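Local atomic coordinates of PtLCIB4 H88A mutant (Phaeodactylum tricornutum, PDB entry 5B5Z), a protein that binds zinc as a homologue of the limiting CO2-inducible protein LCIB and probably acts as a beta-type carbonic anhydrase, interconverting carbon dioxide and bicarbonate. Residues Y112-V118 and G242-T248; G82-G86 and C139-V143; Y50-A55 and M98-P103; N31-V35 and P66-F71. All coordinates share one frame; numbering follows the deposited sequence.

Contact 1 (Y112-V118 and G242-T248); sequences YGSHVGV and GGIQINT. With ZN (zinc ion), chain C.
His-115 and Asn-247 illustrate how a zinc ligand is held from behind. NE2 of His-115 binds the zinc ion at 2.1 Å, and Cys-59 and Cys-139 supply the other protein ligands. On the far side of the ring, ND1 of His-115 donates to OD1 of Asn-247 over 2.7 Å, nearly straight at 163°. The oxygen lies in the imidazole plane, while the amide is turned 62° from the ring. With CG of His-115 set between backbone N and carbonyl carbon (chi1 76°), the ring rises off the sheet toward the metal. Asn-247 is itself steadied by Asp-254, which accepts from its ND2. Beneath lies a parallel strand pair; Gln-245 N donates to Ser-114 O at 2.9 Å, and Asn-247 N to Val-116 O at 2.8 Å. A water bridges Gly-113 O and Gln-245 OE1 on the histidine's face of the sheet. On the other face Val-116 CG1 packs on Ile-246 CG1, and Gly-242 CA sits 3.7 Å from the centroid of the Tyr-112 ring, over its face. Both imidazole nitrogens are engaged, one by metal and one by an amide, which fixes the ring's rotation and would be expected to make NE2 a better electron donor to zinc.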
loop_
_atom_site.group_PDB
_atom_site.type_symbol
_atom_site.label_atom_id
_atom_site.label_comp_id
_atom_site.label_asym_id
_atom_site.label_seq_id
_atom_site.Cartn_x
_atom_site.Cartn_y
_atom_site.Cartn_z
ATOM N N TYR A 112 -7.314 -0.442 10.345
ATOM C CA TYR A 112 -7.053 -1.716 9.670
ATOM C C TYR A 112 -8.325 -2.516 9.525
ATOM O O TYR A 112 -9.279 -2.310 10.254
ATOM C CB TYR A 112 -6.003 -2.550 10.426
ATOM C CG TYR A 112 -6.461 -3.199 11.721
ATOM C CD1 TYR A 112 -6.366 -2.530 12.939
ATOM C CD2 TYR A 112 -6.928 -4.499 11.722
ATOM C CE1 TYR A 112 -6.777 -3.139 14.132
ATOM C CE2 TYR A 112 -7.345 -5.121 12.905
ATOM C CZ TYR A 112 -7.270 -4.431 14.098
ATOM O OH TYR A 112 -7.675 -5.055 15.276
ATOM N N GLY A 113 -8.306 -3.449 8.592
ATOM C CA GLY A 113 -9.450 -4.315 8.453
ATOM C C GLY A 113 -9.371 -5.220 7.267
ATOM O O GLY A 113 -8.600 -5.019 6.329
ATOM N N SER A 114 -10.228 -6.230 7.313
ATOM C CA SER A 114 -10.516 -7.020 6.146
ATOM C C SER A 114 -11.505 -6.261 5.279
ATOM O O SER A 114 -11.987 -5.204 5.651
ATOM C CB SER A 114 -11.118 -8.358 6.560
ATOM O OG SER A 114 -12.336 -8.124 7.264
ATOM N N HIS A 115 -11.820 -6.798 4.117
ATOM C CA HIS A 115 -12.917 -6.199 3.351
ATOM C C HIS A 115 -13.691 -7.261 2.578
ATOM O O HIS A 115 -13.242 -8.399 2.430
ATOM C CB HIS A 115 -12.412 -5.090 2.401
ATOM C CG HIS A 115 -11.714 -5.591 1.177
ATOM N ND1 HIS A 115 -12.155 -5.318 -0.102
ATOM C CD2 HIS A 115 -10.594 -6.336 1.036
ATOM C CE1 HIS A 115 -11.342 -5.892 -0.974
ATOM N NE2 HIS A 115 -10.374 -6.499 -0.314
ATOM N N VAL A 116 -14.862 -6.873 2.093
ATOM C CA VAL A 116 -15.725 -7.797 1.367
ATOM C C VAL A 116 -16.656 -6.997 0.469
ATOM O O VAL A 116 -17.136 -5.937 0.867
ATOM C CB VAL A 116 -16.531 -8.688 2.338
ATOM C CG1 VAL A 116 -17.406 -7.847 3.266
ATOM C CG2 VAL A 116 -17.352 -9.701 1.560
ATOM N N GLY A 117 -16.877 -7.494 -0.742
ATOM C CA GLY A 117 -17.822 -6.882 -1.658
ATOM C C GLY A 117 -19.232 -7.386 -1.426
ATOM O O GLY A 117 -19.434 -8.525 -1.014
ATOM N N VAL A 118 -20.203 -6.515 -1.650
ATOM C CA VAL A 118 -21.594 -6.955 -1.649
ATOM C C VAL A 118 -22.230 -6.346 -2.899
ATOM O O VAL A 118 -22.025 -5.173 -3.191
ATOM C CB VAL A 118 -22.334 -6.552 -0.355
ATOM C CG1 VAL A 118 -22.351 -5.034 -0.158
ATOM C CG2 VAL A 118 -23.759 -7.139 -0.366
ATOM N N GLY A 242 -10.226 -0.991 14.117
ATOM C CA GLY A 242 -10.149 -2.214 13.331
ATOM C C GLY A 242 -11.522 -2.758 13.050
ATOM O O GLY A 242 -12.444 -2.603 13.844
ATOM N N GLY A 243 -11.684 -3.364 11.891
ATOM C CA GLY A 243 -12.969 -3.967 11.582
ATOM C C GLY A 243 -13.051 -4.533 10.184
ATOM O O GLY A 243 -12.064 -5.029 9.629
ATOM N N ILE A 244 -14.244 -4.434 9.612
ATOM C CA ILE A 244 -14.549 -5.007 8.308
ATOM C C ILE A 244 -15.082 -3.939 7.373
ATOM O O ILE A 244 -16.100 -3.310 7.641
ATOM C CB ILE A 244 -15.597 -6.151 8.417
ATOM C CG1 ILE A 244 -15.074 -7.226 9.380
ATOM C CG2 ILE A 244 -15.908 -6.700 7.018
ATOM C CD1 ILE A 244 -16.103 -8.237 9.768
ATOM N N GLN A 245 -14.353 -3.726 6.280
ATOM C CA GLN A 245 -14.707 -2.782 5.256
ATOM C C GLN A 245 -15.686 -3.441 4.279
ATOM O O GLN A 245 -15.416 -4.528 3.759
ATOM C CB GLN A 245 -13.409 -2.320 4.576
ATOM C CG GLN A 245 -13.532 -1.397 3.427
ATOM C CD GLN A 245 -12.160 -0.932 2.968
ATOM O OE1 GLN A 245 -11.131 -1.599 3.222
ATOM N NE2 GLN A 245 -12.130 0.205 2.297
ATOM N N ILE A 246 -16.824 -2.802 4.038
ATOM C CA ILE A 246 -17.819 -3.372 3.134
ATOM C C ILE A 246 -17.919 -2.530 1.867
ATOM O O ILE A 246 -18.315 -1.370 1.906
ATOM C CB ILE A 246 -19.192 -3.496 3.822
ATOM C CG1 ILE A 246 -19.068 -4.424 5.034
ATOM C CG2 ILE A 246 -20.242 -4.012 2.840
ATOM C CD1 ILE A 246 -20.372 -4.569 5.834
ATOM N N ASN A 247 -17.503 -3.114 0.752
ATOM C CA ASN A 247 -17.456 -2.399 -0.515
ATOM C C ASN A 247 -18.734 -2.629 -1.311
ATOM O O ASN A 247 -19.053 -3.756 -1.689
ATOM C CB ASN A 247 -16.230 -2.835 -1.314
ATOM C CG ASN A 247 -14.948 -2.643 -0.536
ATOM O OD1 ASN A 247 -14.193 -3.584 -0.317
ATOM N ND2 ASN A 247 -14.731 -1.438 -0.072
ATOM N N THR A 248 -19.448 -1.542 -1.577
ATOM C CA THR A 248 -20.771 -1.607 -2.185
ATOM C C THR A 248 -20.743 -1.055 -3.613
ATOM O O THR A 248 -19.753 -0.449 -4.014
ATOM C CB THR A 248 -21.763 -0.805 -1.345
ATOM O OG1 THR A 248 -21.311 0.549 -1.291
ATOM C CG2 THR A 248 -21.857 -1.381 0.080
HETATM ZN ZN ZN C . -8.813 -7.673 -1.029
HETATM O O HOH W 1 -9.108 -4.051 3.689
HETATM O O HOH W 2 -9.319 -7.871 -2.869
#

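Contact 2 (G82-G86 and C139-V143); sequences GGLAG and CGSAV. With ZN (zinc ion), chain C.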
loop_
_atom_site.group_PDB
_atom_site.type_symbol
_atom_site.label_atom_id
_atom_site.label_comp_id
_atom_site.label_asym_id
_atom_site.label_seq_id
_atom_site.Cartn_x
_atom_site.Cartn_y
_atom_site.Cartn_z
ATOM N N GLY A 82 -0.367 -2.222 4.853
ATOM C CA GLY A 82 -1.150 -3.367 4.388
ATOM C C GLY A 82 -0.519 -4.135 3.234
ATOM O O GLY A 82 0.688 -4.069 2.978
ATOM N N GLY A 83 -1.356 -4.889 2.538
ATOM C CA GLY A 83 -0.904 -5.792 1.492
ATOM C C GLY A 83 -2.102 -6.655 1.185
ATOM O O GLY A 83 -3.202 -6.274 1.525
ATOM N N LEU A 84 -1.896 -7.832 0.603
ATOM C CA LEU A 84 -3.024 -8.687 0.238
ATOM C C LEU A 84 -3.929 -8.996 1.436
ATOM O O LEU A 84 -3.457 -9.333 2.515
ATOM C CB LEU A 84 -2.504 -9.983 -0.390
ATOM C CG LEU A 84 -1.794 -9.787 -1.734
ATOM C CD1 LEU A 84 -1.258 -11.113 -2.209
ATOM C CD2 LEU A 84 -2.745 -9.168 -2.757
ATOM N N ALA A 85 -5.234 -8.861 1.221
ATOM C CA ALA A 85 -6.283 -9.109 2.221
ATOM C C ALA A 85 -6.274 -8.138 3.403
ATOM O O ALA A 85 -7.099 -8.261 4.302
ATOM C CB ALA A 85 -6.204 -10.537 2.720
ATOM N N GLY A 86 -5.357 -7.169 3.397
ATOM C CA GLY A 86 -5.282 -6.167 4.454
ATOM C C GLY A 86 -4.395 -6.501 5.649
ATOM O O GLY A 86 -4.339 -5.736 6.610
ATOM N N CYS A 139 -13.146 -9.980 -1.126
ATOM C CA CYS A 139 -11.715 -9.869 -1.362
ATOM C C CYS A 139 -11.116 -11.034 -2.174
ATOM O O CYS A 139 -11.156 -12.158 -1.729
ATOM C CB CYS A 139 -11.064 -9.784 0.019
ATOM S SG CYS A 139 -9.231 -9.694 -0.007
ATOM N N GLY A 140 -10.530 -10.758 -3.337
ATOM C CA GLY A 140 -9.940 -11.802 -4.161
ATOM C C GLY A 140 -8.907 -12.666 -3.456
ATOM O O GLY A 140 -8.931 -13.902 -3.536
ATOM N N SER A 141 -7.983 -12.015 -2.761
ATOM C CA SER A 141 -6.949 -12.711 -2.024
ATOM C C SER A 141 -7.520 -13.640 -0.957
ATOM O O SER A 141 -7.122 -14.796 -0.864
ATOM C CB SER A 141 -5.984 -11.700 -1.377
ATOM O OG SER A 141 -5.149 -12.338 -0.420
ATOM N N ALA A 142 -8.431 -13.126 -0.140
ATOM C CA ALA A 142 -9.004 -13.937 0.931
ATOM C C ALA A 142 -9.804 -15.119 0.364
ATOM O O ALA A 142 -9.754 -16.223 0.904
ATOM C CB ALA A 142 -9.880 -13.094 1.831
ATOM N N VAL A 143 -10.541 -14.881 -0.713
ATOM C CA VAL A 143 -11.379 -15.935 -1.289
ATOM C C VAL A 143 -10.517 -17.067 -1.843
ATOM O O VAL A 143 -10.813 -18.246 -1.609
ATOM C CB VAL A 143 -12.309 -15.380 -2.390
ATOM C CG1 VAL A 143 -12.933 -16.518 -3.197
ATOM C CG2 VAL A 143 -13.407 -14.514 -1.769
HETATM ZN ZN ZN C . -8.813 -7.673 -1.029
HETATM O O HOH W 2 -9.319 -7.871 -2.869
#
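Ser-141 faces Ala-85 and Leu-84 across a small, buried junction without hydrogen bonds between the two segments. Its hydroxyl oxygen OG lies against Leu-84 CB at 3.5 Å and against the methyl CB of Ala-85 at 3.8 Å. The polar end is nevertheless satisfied, since OG of Ser-141 is hydrogen-bonded to Gln-185 of helix 183-192. Two residues earlier in the chain, Cys-139 comes at Ala-85 from the metal side, its SG 3.7 Å from Ala-85 CA. The sulfur is carried forward because it stands anti to its own backbone nitrogen (chi1 178°), and from there it binds the zinc ion at 2.3 Å. Cys-139 occupies the N-cap of helix 140-154: Ala-142 N donates to Cys-139 SG over 3.5 Å, close to straight at 166°. A zinc site of two cysteines and one histidine completed by a water is known from beta-carbonic anhydrases, and here Cys-59 and His-115 are the remaining protein ligands. That water stands 1.9 Å from the zinc and receives a weak bond from Gly-140 N. One sulfur therefore serves as metal ligand and helix cap together. Opposite it, the turn of 82-86 is closed by Gly-86 N bonding to Gly-83 O, while Leu-84 also packs on Gly-90 of the second subunit.

Contact 3 (Y50-A55 and M98-P103); sequences YNTLLA and MAGAIP
Leu-53 and Met-98 supply the central apolar contact between segments 50-55 and 98-103. The two side chains run past each other in opposite directions, bringing Leu-53 CD2 to 3.6 Å from Met-98 SD. With CG anti to the backbone N (chi1 176°), Leu-53 reaches into the bend of the 98-103 chain, where the same methyl also meets Ile-102 CG1 at 3.9 Å and Ala-101 CB at 4.0 Å. Met-98 doubles back at chi2 and chi3, and its CG lies 3.9 Å from Ala-55 CB, so two successive inward-facing residues of the strand are engaged.

Contacts between side chain and backbone form a second group. Leu-53 CD2 approaches Met-98 O to 3.1 Å, a tight fit at a carbonyl just before the type I turn from Ala-99 to Ile-102. This turn carries the chain from helix 91-99 toward strand 107-117, which lies parallel to strand 52-57 in the sheet; helix 91-99 thus belongs to the crossover that leads from strand 79-80, past strand 52-57, to strand 107-117. Further out, the Pro-103 ring rests on the backbone of 50-51, with its CG 3.7 Å from Tyr-50 O and its CD 4.1 Å from Leu-53 CB. A glycine in its place would probably open a gap over this backbone and beside Leu-53 CB, and make the turn's exit more flexible.

No hydrogen bond joins the two segments; among outside partners, Thr-52 O and Ile-102 O accept from Arg-130 and Arg-132 of the second subunit, the former also packing on Pro-103, while the Asn-51 and Thr-52 side chains bond to His-48.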
loop_
_atom_site.group_PDB
_atom_site.type_symbol
_atom_site.label_atom_id
_atom_site.label_comp_id
_atom_site.label_asym_id
_atom_site.label_seq_id
_atom_site.Cartn_x
_atom_site.Cartn_y
_atom_site.Cartn_z
ATOM N N TYR A 50 -2.583 18.528 12.955
ATOM C CA TYR A 50 -1.168 18.886 12.981
ATOM C C TYR A 50 -0.309 17.845 13.691
ATOM O O TYR A 50 0.878 17.726 13.400
ATOM C CB TYR A 50 -0.961 20.261 13.632
ATOM C CG TYR A 50 -0.922 20.272 15.145
ATOM C CD1 TYR A 50 -2.088 20.192 15.893
ATOM C CD2 TYR A 50 0.287 20.381 15.827
ATOM C CE1 TYR A 50 -2.047 20.203 17.279
ATOM C CE2 TYR A 50 0.334 20.391 17.207
ATOM C CZ TYR A 50 -0.839 20.311 17.928
ATOM O OH TYR A 50 -0.806 20.325 19.306
ATOM N N ASN A 51 -0.906 17.071 14.591
ATOM C CA ASN A 51 -0.122 16.231 15.480
ATOM C C ASN A 51 -0.465 14.746 15.372
ATOM O O ASN A 51 -0.030 13.947 16.205
ATOM C CB ASN A 51 -0.298 16.697 16.927
ATOM C CG ASN A 51 -1.711 16.495 17.436
ATOM O OD1 ASN A 51 -2.658 16.386 16.654
ATOM N ND2 ASN A 51 -1.856 16.424 18.745
ATOM N N THR A 52 -1.241 14.390 14.353
ATOM C CA THR A 52 -1.627 12.985 14.153
ATOM C C THR A 52 -1.048 12.457 12.858
ATOM O O THR A 52 -1.109 13.123 11.830
ATOM C CB THR A 52 -3.151 12.807 14.118
ATOM O OG1 THR A 52 -3.706 13.227 15.367
ATOM C CG2 THR A 52 -3.539 11.333 13.891
ATOM N N LEU A 53 -0.467 11.261 12.918
ATOM C CA LEU A 53 -0.000 10.565 11.732
ATOM C C LEU A 53 -0.958 9.418 11.462
ATOM O O LEU A 53 -1.143 8.568 12.320
ATOM C CB LEU A 53 1.408 10.029 11.925
ATOM C CG LEU A 53 1.953 9.203 10.757
ATOM C CD1 LEU A 53 2.131 10.028 9.490
ATOM C CD2 LEU A 53 3.261 8.576 11.161
ATOM N N LEU A 54 -1.574 9.444 10.289
ATOM C CA LEU A 54 -2.519 8.412 9.877
ATOM C C LEU A 54 -1.776 7.220 9.275
ATOM O O LEU A 54 -0.840 7.396 8.485
ATOM C CB LEU A 54 -3.506 8.993 8.874
ATOM C CG LEU A 54 -4.545 8.029 8.306
ATOM C CD1 LEU A 54 -5.455 7.506 9.406
ATOM C CD2 LEU A 54 -5.345 8.706 7.197
ATOM N N ALA A 55 -2.168 6.009 9.669
ATOM C CA ALA A 55 -1.629 4.800 9.032
ATOM C C ALA A 55 -2.770 3.856 8.725
ATOM O O ALA A 55 -3.749 3.822 9.452
ATOM C CB ALA A 55 -0.591 4.121 9.931
ATOM N N MET A 98 6.789 4.112 10.576
ATOM C CA MET A 98 5.657 4.963 10.852
ATOM C C MET A 98 5.885 5.741 12.159
ATOM O O MET A 98 5.698 6.955 12.203
ATOM C CB MET A 98 4.387 4.096 10.902
ATOM C CG MET A 98 3.109 4.862 11.031
ATOM S SD MET A 98 2.876 5.325 12.749
ATOM C CE MET A 98 2.791 3.716 13.544
ATOM N N ALA A 99 6.268 5.041 13.222
ATOM C CA ALA A 99 6.419 5.661 14.534
ATOM C C ALA A 99 7.467 6.762 14.490
ATOM O O ALA A 99 7.304 7.810 15.125
ATOM C CB ALA A 99 6.775 4.618 15.581
ATOM N N GLY A 100 8.515 6.542 13.703
ATOM C CA GLY A 100 9.579 7.520 13.546
ATOM C C GLY A 100 9.204 8.773 12.770
ATOM O O GLY A 100 10.013 9.685 12.645
ATOM N N ALA A 101 7.986 8.809 12.238
ATOM C CA ALA A 101 7.476 9.950 11.494
ATOM C C ALA A 101 6.324 10.660 12.211
ATOM O O ALA A 101 5.767 11.624 11.691
ATOM C CB ALA A 101 7.029 9.506 10.113
ATOM N N ILE A 102 5.943 10.163 13.383
ATOM C CA ILE A 102 4.895 10.808 14.167
ATOM C C ILE A 102 5.376 12.201 14.574
ATOM O O ILE A 102 6.516 12.352 15.014
ATOM C CB ILE A 102 4.532 9.966 15.417
ATOM C CG1 ILE A 102 3.993 8.595 14.996
ATOM C CG2 ILE A 102 3.505 10.682 16.300
ATOM C CD1 ILE A 102 3.813 7.630 16.169
ATOM N N PRO A 103 4.524 13.220 14.390
ATOM C CA PRO A 103 4.870 14.580 14.828
ATOM C C PRO A 103 5.335 14.597 16.276
ATOM O O PRO A 103 4.831 13.816 17.095
ATOM C CB PRO A 103 3.558 15.340 14.665
ATOM C CG PRO A 103 2.884 14.658 13.538
ATOM C CD PRO A 103 3.234 13.194 13.679
#

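Contact 4 (N31-V35 and P66-F71); sequences NAELV and PLEQDF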
loop_
_atom_site.group_PDB
_atom_site.type_symbol
_atom_site.label_atom_id
_atom_site.label_comp_id
_atom_site.label_asym_id
_atom_site.label_seq_id
_atom_site.Cartn_x
_atom_site.Cartn_y
_atom_site.Cartn_z
ATOM N N ASN A 31 -19.049 5.198 5.581
ATOM C CA ASN A 31 -17.736 5.817 5.711
ATOM C C ASN A 31 -17.821 7.184 6.382
ATOM O O ASN A 31 -17.031 7.494 7.273
ATOM C CB ASN A 31 -17.074 5.958 4.352
ATOM C CG ASN A 31 -16.369 4.697 3.913
ATOM O OD1 ASN A 31 -16.700 3.597 4.368
ATOM N ND2 ASN A 31 -15.368 4.847 3.044
ATOM N N ALA A 32 -18.806 7.977 5.982
ATOM C CA ALA A 32 -18.955 9.313 6.542
ATOM C C ALA A 32 -19.260 9.260 8.040
ATOM O O ALA A 32 -18.672 10.001 8.831
ATOM C CB ALA A 32 -20.047 10.084 5.790
ATOM N N GLU A 33 -20.168 8.370 8.433
ATOM C CA GLU A 33 -20.476 8.183 9.845
ATOM C C GLU A 33 -19.255 7.741 10.636
ATOM O O GLU A 33 -19.036 8.184 11.754
ATOM C CB GLU A 33 -21.605 7.154 10.017
ATOM C CG GLU A 33 -22.976 7.685 9.588
ATOM C CD GLU A 33 -24.027 6.586 9.406
ATOM O OE1 GLU A 33 -23.685 5.382 9.487
ATOM O OE2 GLU A 33 -25.209 6.933 9.174
ATOM N N LEU A 34 -18.480 6.833 10.059
ATOM C CA LEU A 34 -17.276 6.340 10.721
ATOM C C LEU A 34 -16.261 7.460 10.979
ATOM O O LEU A 34 -15.752 7.624 12.087
ATOM C CB LEU A 34 -16.633 5.240 9.877
ATOM C CG LEU A 34 -15.280 4.738 10.397
ATOM C CD1 LEU A 34 -15.472 3.919 11.665
ATOM C CD2 LEU A 34 -14.575 3.924 9.312
ATOM N N VAL A 35 -15.931 8.202 9.934
ATOM C CA VAL A 35 -14.922 9.238 10.066
ATOM C C VAL A 35 -15.387 10.323 11.040
ATOM O O VAL A 35 -14.612 10.789 11.875
ATOM C CB VAL A 35 -14.576 9.833 8.707
ATOM C CG1 VAL A 35 -13.625 11.033 8.866
ATOM C CG2 VAL A 35 -13.921 8.755 7.844
ATOM N N PRO A 66 -11.364 4.338 -1.087
ATOM C CA PRO A 66 -12.223 5.408 -0.544
ATOM C C PRO A 66 -12.118 5.630 0.964
ATOM O O PRO A 66 -12.213 6.768 1.429
ATOM C CB PRO A 66 -13.631 4.933 -0.912
ATOM C CG PRO A 66 -13.424 4.147 -2.158
ATOM C CD PRO A 66 -12.148 3.405 -1.922
ATOM N N LEU A 67 -11.901 4.563 1.719
ATOM C CA LEU A 67 -11.761 4.672 3.165
ATOM C C LEU A 67 -10.492 5.443 3.549
ATOM O O LEU A 67 -10.513 6.282 4.451
ATOM C CB LEU A 67 -11.757 3.271 3.794
ATOM C CG LEU A 67 -11.684 3.209 5.321
ATOM C CD1 LEU A 67 -12.799 3.996 5.955
ATOM C CD2 LEU A 67 -11.679 1.766 5.809
ATOM N N GLU A 68 -9.400 5.167 2.850
ATOM C CA GLU A 68 -8.157 5.896 3.064
ATOM C C GLU A 68 -8.319 7.367 2.720
ATOM O O GLU A 68 -7.811 8.230 3.440
ATOM C CB GLU A 68 -7.023 5.297 2.230
ATOM C CG GLU A 68 -6.772 3.840 2.548
ATOM C CD GLU A 68 -5.582 3.284 1.796
ATOM O OE1 GLU A 68 -5.368 3.717 0.638
ATOM O OE2 GLU A 68 -4.851 2.445 2.378
ATOM N N GLN A 69 -9.004 7.640 1.612
ATOM C CA GLN A 69 -9.245 9.017 1.190
ATOM C C GLN A 69 -10.102 9.763 2.207
ATOM O O GLN A 69 -9.830 10.921 2.518
ATOM C CB GLN A 69 -9.903 9.052 -0.184
ATOM C CG GLN A 69 -8.964 8.652 -1.311
ATOM C CD GLN A 69 -9.674 8.563 -2.647
ATOM O OE1 GLN A 69 -10.865 8.867 -2.751
ATOM N NE2 GLN A 69 -8.942 8.162 -3.683
ATOM N N ASP A 70 -11.117 9.099 2.745
ATOM C CA ASP A 70 -12.017 9.764 3.689
ATOM C C ASP A 70 -11.320 10.136 5.005
ATOM O O ASP A 70 -11.498 11.239 5.535
ATOM C CB ASP A 70 -13.235 8.883 3.958
ATOM C CG ASP A 70 -14.145 8.757 2.748
ATOM O OD1 ASP A 70 -14.051 9.594 1.821
ATOM O OD2 ASP A 70 -14.966 7.812 2.720
ATOM N N PHE A 71 -10.492 9.241 5.535
ATOM C CA PHE A 71 -9.697 9.597 6.709
ATOM C C PHE A 71 -8.577 10.577 6.360
ATOM O O PHE A 71 -8.173 11.383 7.189
ATOM C CB PHE A 71 -9.106 8.339 7.367
ATOM C CG PHE A 71 -10.026 7.698 8.369
ATOM C CD1 PHE A 71 -10.260 8.306 9.599
ATOM C CD2 PHE A 71 -10.652 6.495 8.097
ATOM C CE1 PHE A 71 -11.099 7.729 10.532
ATOM C CE2 PHE A 71 -11.496 5.921 9.036
ATOM C CZ PHE A 71 -11.724 6.543 10.250
#
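Helix segments 31-35 and 66-71, joined through Asn-31 and Asp-70 near one end and Val-35 and Phe-71 at the other, run in broadly the same direction at 41°, with their axes 10.1 Å apart. The polar end rests on a single bond: Asn-31 ND2 donates to Asp-70 OD2 over 3.0 Å at 157°. The acceptor is in the plane of the asparagine amide, yet it is met on the anti side of the carboxylate, and the two flat groups stand almost perpendicular. The amide nitrogen of Asn-31 also lies over Leu-67 CA, 3.6 Å away, so the buried asparagine packs on the helix backbone as well as bonding to the carboxylate.

One turn on, the chemistry becomes apolar. Val-35 CG2, set anti to the carbonyl carbon, stands over the middle of the Phe-71 ring, 3.8 Å from its centroid, in a CH-pi contact only 4° off the normal. Leu-34 CD2 approaches the same ring from its edge at CE2, 3.7 Å off, and the same methyl also meets Leu-67 CD1 at 3.8 Å. A serine replacing Phe-71 would probably leave the methyl groups of Val-35 and Leu-34 without their aromatic partner and open a gap between the helices. Leu-34 and Leu-67 both reach Phe-256 of strand 255-264, an arrangement characteristic of an alpha/beta fold in which adjacent helices pack together against a central sheet.

Contacts 1, 2 and 3 are buried, and the first two share one zinc ion: contact 1 brings its histidine from a sheet strand and is rich in hydrogen bonds, whereas contact 2 brings a cysteine from a helix start and is mostly close packing around that ligand. Contact 3 lies farther out, in the same sheet's neighbouring strand 52-57, and is almost wholly apolar within the subunit, with arginines of the second subunit among its outside polar partners. Contact 4 is only partly buried and mixes one amide-carboxylate bond with aromatic packing. It nevertheless connects to two others, since Leu-67 touches Gln-245 of contact 1 and Phe-71 touches Leu-54 of contact 3, whereas contacts 2 and 3 remain about 8 Å apart at their nearest atoms.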